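Local coordinates for hydrophilic protein, virA protein (Chromobacterium violaceum, PDB 3BO6), which probably acts as a phosphothreonine lyase effector of the SpvC type, removing phosphate from phosphothreonine by elimination rather than hydrolysis, at residues A[179-193]-A[205-219]. Residues are numbered along the deposited sequence; the frame is centred on the assembly and turned at random. Where two conformers were deposited one is given.
Sequences SDVHPENWKYVSYRN and QSQALREEPFYRLMA. With SO4 (sulfate ion), chain C.
Ser179 O accepts a hydrogen bond from Gln205 NE2 at 2.9 Å; the donor lies in the carbonyl plane at a C=O...N angle of 124°, on a lone pair. Gln205 reaches there because its side chain is extended beyond CG. Leu209, on helix 206-210, then packs by branches: CD1 meets Arg192 CB, whereas CD2 lies 3.5 Å from Asn193 N, a buried amide without a partner in the model. Val181 CG2 sits over one face of the Tyr215 ring, 3.9 Å from its centroid and 17° off the normal, a CH-pi contact; Ala219 CB covers the opposite face. Strand 189-193 is an outermost strand of the antiparallel sheet of this alpha/beta fold, and helix 206-210 runs almost perpendicular to it (93°). Tyr191 lies against both Phe214 and Tyr215, its CE1 3.4 Å from Phe214 CD2; both ring pairs are near parallel but slid apart, and the Tyr191 hydroxyl is hydrogen-bonded to Asp82. Tyr215 turns its edge to the Trp186 face in an offset edge-to-face pair, completing an aromatic cluster. A water links Trp186 NE1 to Met218 O. Arg192 NE bonds sulfate O1 and NH2 bonds O2, both at 2.9 Å; His85, Lys83, Arg127 and Arg199 also bind this anion.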
loop_
_atom_site.group_PDB
_atom_site.type_symbol
_atom_site.label_atom_id
_atom_site.label_comp_id
_atom_site.label_asym_id
_atom_site.label_seq_id
_atom_site.Cartn_x
_atom_site.Cartn_y
_atom_site.Cartn_z
ATOM N N SER A 179 13.252 0.058 -7.122
ATOM C CA SER A 179 12.405 1.113 -7.688
ATOM C C SER A 179 11.936 2.154 -6.673
ATOM O O SER A 179 11.681 3.298 -7.036
ATOM C CB SER A 179 11.162 0.514 -8.347
ATOM O OG SER A 179 10.408 -0.257 -7.418
ATOM N N ASP A 180 11.815 1.752 -5.406
ATOM C CA ASP A 180 11.071 2.521 -4.418
ATOM C C ASP A 180 11.969 3.346 -3.510
ATOM O O ASP A 180 13.192 3.144 -3.475
ATOM C CB ASP A 180 10.302 1.563 -3.488
ATOM C CG ASP A 180 9.094 0.900 -4.129
ATOM O OD1 ASP A 180 8.885 0.897 -5.368
ATOM O OD2 ASP A 180 8.318 0.334 -3.328
ATOM N N VAL A 181 11.346 4.208 -2.706
ATOM C CA VAL A 181 12.061 4.914 -1.637
ATOM C C VAL A 181 11.354 4.674 -0.310
ATOM O O VAL A 181 10.182 4.293 -0.268
ATOM C CB VAL A 181 12.167 6.447 -1.898
ATOM C CG1 VAL A 181 13.047 6.736 -3.126
ATOM C CG2 VAL A 181 10.780 7.059 -2.058
ATOM N N HIS A 182 12.086 4.857 0.780
ATOM C CA HIS A 182 11.507 4.719 2.108
ATOM C C HIS A 182 12.399 5.491 3.071
ATOM O O HIS A 182 13.597 5.646 2.823
ATOM C CB HIS A 182 11.434 3.245 2.532
ATOM C CG HIS A 182 12.774 2.610 2.731
ATOM N ND1 HIS A 182 13.392 2.533 3.964
ATOM C CD2 HIS A 182 13.622 2.037 1.850
ATOM C CE1 HIS A 182 14.562 1.933 3.828
ATOM N NE2 HIS A 182 14.722 1.615 2.557
ATOM N N PRO A 183 11.819 5.969 4.172
ATOM C CA PRO A 183 12.614 6.650 5.206
ATOM C C PRO A 183 13.214 5.617 6.154
ATOM O O PRO A 183 12.774 4.469 6.175
ATOM C CB PRO A 183 11.573 7.473 5.956
ATOM C CG PRO A 183 10.318 6.673 5.837
ATOM C CD PRO A 183 10.374 6.017 4.462
ATOM N N GLU A 184 14.193 6.028 6.953
ATOM C CA GLU A 184 14.858 5.119 7.890
ATOM C C GLU A 184 13.886 4.399 8.826
ATOM O O GLU A 184 14.127 3.247 9.200
ATOM C CB GLU A 184 15.905 5.875 8.713
ATOM C CG GLU A 184 16.918 6.637 7.880
ATOM C CD GLU A 184 17.502 7.825 8.624
ATOM O OE1 GLU A 184 17.606 7.757 9.869
ATOM O OE2 GLU A 184 17.853 8.826 7.964
ATOM N N ASN A 185 12.779 5.052 9.169
ATOM C CA ASN A 185 11.845 4.481 10.135
ATOM C C ASN A 185 10.819 3.495 9.572
ATOM O O ASN A 185 10.029 2.928 10.324
ATOM C CB ASN A 185 11.133 5.586 10.909
ATOM C CG ASN A 185 10.545 6.636 10.001
ATOM O OD1 ASN A 185 11.273 7.386 9.341
ATOM N ND2 ASN A 185 9.221 6.705 9.964
ATOM N N TRP A 186 10.821 3.283 8.255
ATOM C CA TRP A 186 10.006 2.194 7.691
ATOM C C TRP A 186 10.916 1.002 7.420
ATOM O O TRP A 186 11.816 1.079 6.584
ATOM C CB TRP A 186 9.283 2.566 6.389
ATOM C CG TRP A 186 8.325 3.698 6.455
ATOM C CD1 TRP A 186 7.893 4.360 7.565
ATOM C CD2 TRP A 186 7.679 4.312 5.337
ATOM N NE1 TRP A 186 7.014 5.360 7.200
ATOM C CE2 TRP A 186 6.876 5.360 5.837
ATOM C CE3 TRP A 186 7.717 4.088 3.958
ATOM C CZ2 TRP A 186 6.101 6.173 5.004
ATOM C CZ3 TRP A 186 6.954 4.898 3.133
ATOM C CH2 TRP A 186 6.164 5.930 3.655
ATOM N N LYS A 187 10.688 -0.091 8.138
ATOM C CA LYS A 187 11.513 -1.283 7.996
ATOM C C LYS A 187 10.966 -2.243 6.946
ATOM O O LYS A 187 11.692 -3.110 6.484
ATOM C CB LYS A 187 11.613 -2.037 9.336
ATOM C CG LYS A 187 12.153 -1.198 10.494
ATOM C CD LYS A 187 13.448 -0.481 10.126
ATOM C CE LYS A 187 14.061 0.223 11.341
ATOM N NZ LYS A 187 15.322 0.916 10.975
ATOM N N TYR A 188 9.683 -2.104 6.608
ATOM C CA TYR A 188 9.025 -3.045 5.682
ATOM C C TYR A 188 8.379 -2.351 4.483
ATOM O O TYR A 188 8.328 -2.903 3.384
ATOM C CB TYR A 188 7.931 -3.839 6.407
ATOM C CG TYR A 188 8.372 -4.544 7.659
ATOM C CD1 TYR A 188 8.781 -5.884 7.616
ATOM C CD2 TYR A 188 8.327 -3.905 8.893
ATOM C CE1 TYR A 188 9.176 -6.553 8.777
ATOM C CE2 TYR A 188 8.722 -4.568 10.058
ATOM C CZ TYR A 188 9.141 -5.881 9.980
ATOM O OH TYR A 188 9.512 -6.539 11.136
ATOM N N VAL A 189 7.854 -1.155 4.700
ATOM C CA VAL A 189 7.098 -0.438 3.686
ATOM C C VAL A 189 7.996 0.443 2.819
ATOM O O VAL A 189 8.981 1.034 3.300
ATOM C CB VAL A 189 5.996 0.417 4.346
ATOM C CG1 VAL A 189 5.276 1.273 3.313
ATOM C CG2 VAL A 189 5.001 -0.482 5.098
ATOM N N SER A 190 7.658 0.513 1.534
ATOM C CA SER A 190 8.304 1.461 0.620
ATOM C C SER A 190 7.290 2.020 -0.360
ATOM O O SER A 190 6.158 1.521 -0.442
ATOM C CB SER A 190 9.513 0.840 -0.093
ATOM O OG SER A 190 9.124 -0.290 -0.860
ATOM N N TYR A 191 7.682 3.056 -1.090
ATOM C CA TYR A 191 6.758 3.825 -1.924
ATOM C C TYR A 191 7.274 4.105 -3.328
ATOM O O TYR A 191 8.472 4.309 -3.531
ATOM C CB TYR A 191 6.548 5.181 -1.249
ATOM C CG TYR A 191 5.866 6.229 -2.124
ATOM C CD1 TYR A 191 4.480 6.247 -2.264
ATOM C CD2 TYR A 191 6.617 7.188 -2.812
ATOM C CE1 TYR A 191 3.853 7.221 -3.045
ATOM C CE2 TYR A 191 5.994 8.147 -3.606
ATOM C CZ TYR A 191 4.625 8.160 -3.706
ATOM O OH TYR A 191 4.009 9.130 -4.488
ATOM N N ARG A 192 6.362 4.144 -4.288
ATOM C CA ARG A 192 6.642 4.849 -5.541
ATOM C C ARG A 192 5.362 5.408 -6.127
ATOM O O ARG A 192 4.251 5.041 -5.711
ATOM C CB ARG A 192 7.401 4.001 -6.578
ATOM C CG ARG A 192 6.552 2.984 -7.310
ATOM C CD ARG A 192 7.387 2.137 -8.301
ATOM N NE ARG A 192 6.538 1.413 -9.260
ATOM C CZ ARG A 192 6.150 1.921 -10.422
ATOM N NH1 ARG A 192 6.549 3.145 -10.782
ATOM N NH2 ARG A 192 5.371 1.203 -11.227
ATOM N N ASN A 193 5.515 6.337 -7.066
ATOM C CA ASN A 193 4.378 6.835 -7.829
ATOM C C ASN A 193 4.413 6.365 -9.278
ATOM O O ASN A 193 5.383 6.611 -9.989
ATOM C CB ASN A 193 4.306 8.364 -7.777
ATOM C CG ASN A 193 3.105 8.889 -8.533
ATOM O OD1 ASN A 193 3.119 8.919 -9.769
ATOM N ND2 ASN A 193 2.044 9.237 -7.820
ATOM N N GLN A 205 15.947 7.517 -10.015
ATOM C CA GLN A 205 14.644 8.128 -9.756
ATOM C C GLN A 205 14.363 8.354 -8.254
ATOM O O GLN A 205 13.274 8.812 -7.887
ATOM C CB GLN A 205 13.510 7.298 -10.402
ATOM C CG GLN A 205 13.217 5.940 -9.733
ATOM C CD GLN A 205 12.188 5.098 -10.489
ATOM O OE1 GLN A 205 11.931 5.327 -11.675
ATOM N NE2 GLN A 205 11.597 4.113 -9.805
ATOM N N SER A 206 15.340 8.067 -7.398
ATOM C CA SER A 206 15.159 8.180 -5.953
ATOM C C SER A 206 14.855 9.601 -5.490
ATOM O O SER A 206 13.959 9.828 -4.685
ATOM C CB SER A 206 16.391 7.656 -5.224
ATOM O OG SER A 206 16.231 7.766 -3.827
ATOM N N GLN A 207 15.616 10.568 -5.983
ATOM C CA GLN A 207 15.418 11.940 -5.537
ATOM C C GLN A 207 14.045 12.461 -5.961
ATOM O O GLN A 207 13.339 13.094 -5.161
ATOM C CB GLN A 207 16.538 12.846 -6.047
ATOM C CG GLN A 207 16.479 14.250 -5.463
ATOM C CD GLN A 207 16.542 14.253 -3.951
ATOM O OE1 GLN A 207 17.085 13.335 -3.334
ATOM N NE2 GLN A 207 15.980 15.293 -3.340
ATOM N N ALA A 208 13.648 12.165 -7.196
ATOM C CA ALA A 208 12.331 12.565 -7.673
ATOM C C ALA A 208 11.241 11.972 -6.786
ATOM O O ALA A 208 10.271 12.662 -6.415
ATOM C CB ALA A 208 12.122 12.156 -9.124
ATOM N N LEU A 209 11.378 10.693 -6.429
ATOM C CA LEU A 209 10.361 10.086 -5.585
ATOM C C LEU A 209 10.334 10.676 -4.183
ATOM O O LEU A 209 9.264 10.886 -3.617
ATOM C CB LEU A 209 10.522 8.562 -5.516
ATOM C CG LEU A 209 10.103 7.783 -6.770
ATOM C CD1 LEU A 209 10.492 6.308 -6.644
ATOM C CD2 LEU A 209 8.598 7.918 -7.036
ATOM N N ARG A 210 11.510 10.964 -3.617
ATOM C CA ARG A 210 11.566 11.584 -2.275
ATOM C C ARG A 210 10.932 12.978 -2.276
ATOM O O ARG A 210 10.499 13.474 -1.233
ATOM C CB ARG A 210 13.011 11.685 -1.773
ATOM C CG ARG A 210 13.652 10.366 -1.343
ATOM C CD ARG A 210 15.011 10.625 -0.687
ATOM N NE ARG A 210 16.021 10.995 -1.671
ATOM C CZ ARG A 210 16.911 10.145 -2.173
ATOM N NH1 ARG A 210 17.797 10.555 -3.073
ATOM N NH2 ARG A 210 16.919 8.885 -1.763
ATOM N N GLU A 211 10.882 13.601 -3.449
ATOM C CA GLU A 211 10.241 14.903 -3.610
ATOM C C GLU A 211 8.738 14.857 -3.914
ATOM O O GLU A 211 8.093 15.899 -3.962
ATOM C CB GLU A 211 10.994 15.760 -4.642
ATOM C CG GLU A 211 12.429 16.047 -4.198
ATOM C CD GLU A 211 13.205 16.933 -5.150
ATOM O OE1 GLU A 211 12.636 17.411 -6.152
ATOM O OE2 GLU A 211 14.399 17.143 -4.874
ATOM N N GLU A 212 8.171 13.669 -4.125
ATOM C CA GLU A 212 6.731 13.572 -4.340
ATOM C C GLU A 212 5.984 14.131 -3.144
ATOM O O GLU A 212 6.196 13.689 -2.021
ATOM C CB GLU A 212 6.320 12.107 -4.517
ATOM C CG GLU A 212 6.659 11.526 -5.891
ATOM C CD GLU A 212 5.692 11.976 -6.987
ATOM O OE1 GLU A 212 4.541 12.361 -6.677
ATOM O OE2 GLU A 212 6.080 11.905 -8.178
ATOM N N PRO A 213 5.079 15.084 -3.370
ATOM C CA PRO A 213 4.337 15.643 -2.236
ATOM C C PRO A 213 3.641 14.553 -1.398
ATOM O O PRO A 213 3.715 14.603 -0.177
ATOM C CB PRO A 213 3.345 16.591 -2.926
ATOM C CG PRO A 213 4.129 17.104 -4.117
ATOM C CD PRO A 213 4.888 15.866 -4.609
ATOM N N PHE A 214 3.029 13.563 -2.038
ATOM C CA PHE A 214 2.373 12.513 -1.273
ATOM C C PHE A 214 3.358 11.790 -0.362
ATOM O O PHE A 214 3.053 11.529 0.813
ATOM C CB PHE A 214 1.645 11.511 -2.196
ATOM C CG PHE A 214 1.022 10.342 -1.445
ATOM C CD1 PHE A 214 -0.260 10.444 -0.933
ATOM C CD2 PHE A 214 1.738 9.177 -1.220
ATOM C CE1 PHE A 214 -0.828 9.387 -0.230
ATOM C CE2 PHE A 214 1.176 8.126 -0.520
ATOM C CZ PHE A 214 -0.107 8.241 -0.022
ATOM N N TYR A 215 4.527 11.460 -0.890
ATOM C CA TYR A 215 5.544 10.780 -0.098
ATOM C C TYR A 215 5.986 11.642 1.080
ATOM O O TYR A 215 6.116 11.159 2.203
ATOM C CB TYR A 215 6.760 10.434 -0.959
ATOM C CG TYR A 215 7.877 9.799 -0.157
ATOM C CD1 TYR A 215 7.769 8.491 0.283
ATOM C CD2 TYR A 215 9.032 10.508 0.171
ATOM C CE1 TYR A 215 8.780 7.892 1.015
ATOM C CE2 TYR A 215 10.047 9.910 0.918
ATOM C CZ TYR A 215 9.915 8.591 1.318
ATOM O OH TYR A 215 10.902 7.978 2.057
ATOM N N ARG A 216 6.207 12.926 0.835
ATOM C CA ARG A 216 6.627 13.822 1.905
ATOM C C ARG A 216 5.571 13.894 3.009
ATOM O O ARG A 216 5.895 13.926 4.200
ATOM C CB ARG A 216 6.930 15.209 1.339
ATOM C CG ARG A 216 8.088 15.192 0.334
ATOM C CD ARG A 216 8.435 16.591 -0.167
ATOM N NE ARG A 216 8.969 17.414 0.915
ATOM C CZ ARG A 216 9.236 18.709 0.793
ATOM N NH1 ARG A 216 8.978 19.317 -0.360
ATOM N NH2 ARG A 216 9.714 19.390 1.833
ATOM N N LEU A 217 4.300 13.873 2.614
ATOM C CA LEU A 217 3.205 13.870 3.593
ATOM C C LEU A 217 3.171 12.570 4.408
ATOM O O LEU A 217 2.744 12.567 5.558
ATOM C CB LEU A 217 1.883 14.111 2.871
ATOM C CG LEU A 217 1.755 15.539 2.292
ATOM C CD1 LEU A 217 0.616 15.634 1.271
ATOM C CD2 LEU A 217 1.557 16.569 3.399
ATOM N N MET A 218 3.643 11.472 3.818
ATOM C CA MET A 218 3.671 10.181 4.506
ATOM C C MET A 218 4.902 10.030 5.386
ATOM O O MET A 218 4.855 9.319 6.404
ATOM C CB MET A 218 3.686 9.042 3.480
ATOM C CG MET A 218 2.393 8.909 2.686
ATOM S SD MET A 218 0.917 8.576 3.665
ATOM C CE MET A 218 0.128 10.172 3.499
ATOM N N ALA A 219 6.003 10.666 4.985
ATOM C CA ALA A 219 7.312 10.332 5.564
ATOM C C ALA A 219 8.030 11.438 6.326
ATOM O O ALA A 219 8.835 11.145 7.206
ATOM C CB ALA A 219 8.242 9.753 4.484
HETATM S S SO4 C . 4.989 -2.064 -9.188
HETATM O O1 SO4 C . 6.118 -1.333 -8.576
HETATM O O2 SO4 C . 4.295 -1.203 -10.134
HETATM O O3 SO4 C . 5.506 -3.227 -9.886
HETATM O O4 SO4 C . 4.041 -2.469 -8.149
HETATM O O HOH W 1 8.343 8.916 8.893
HETATM O O HOH W 2 5.786 7.697 8.486
#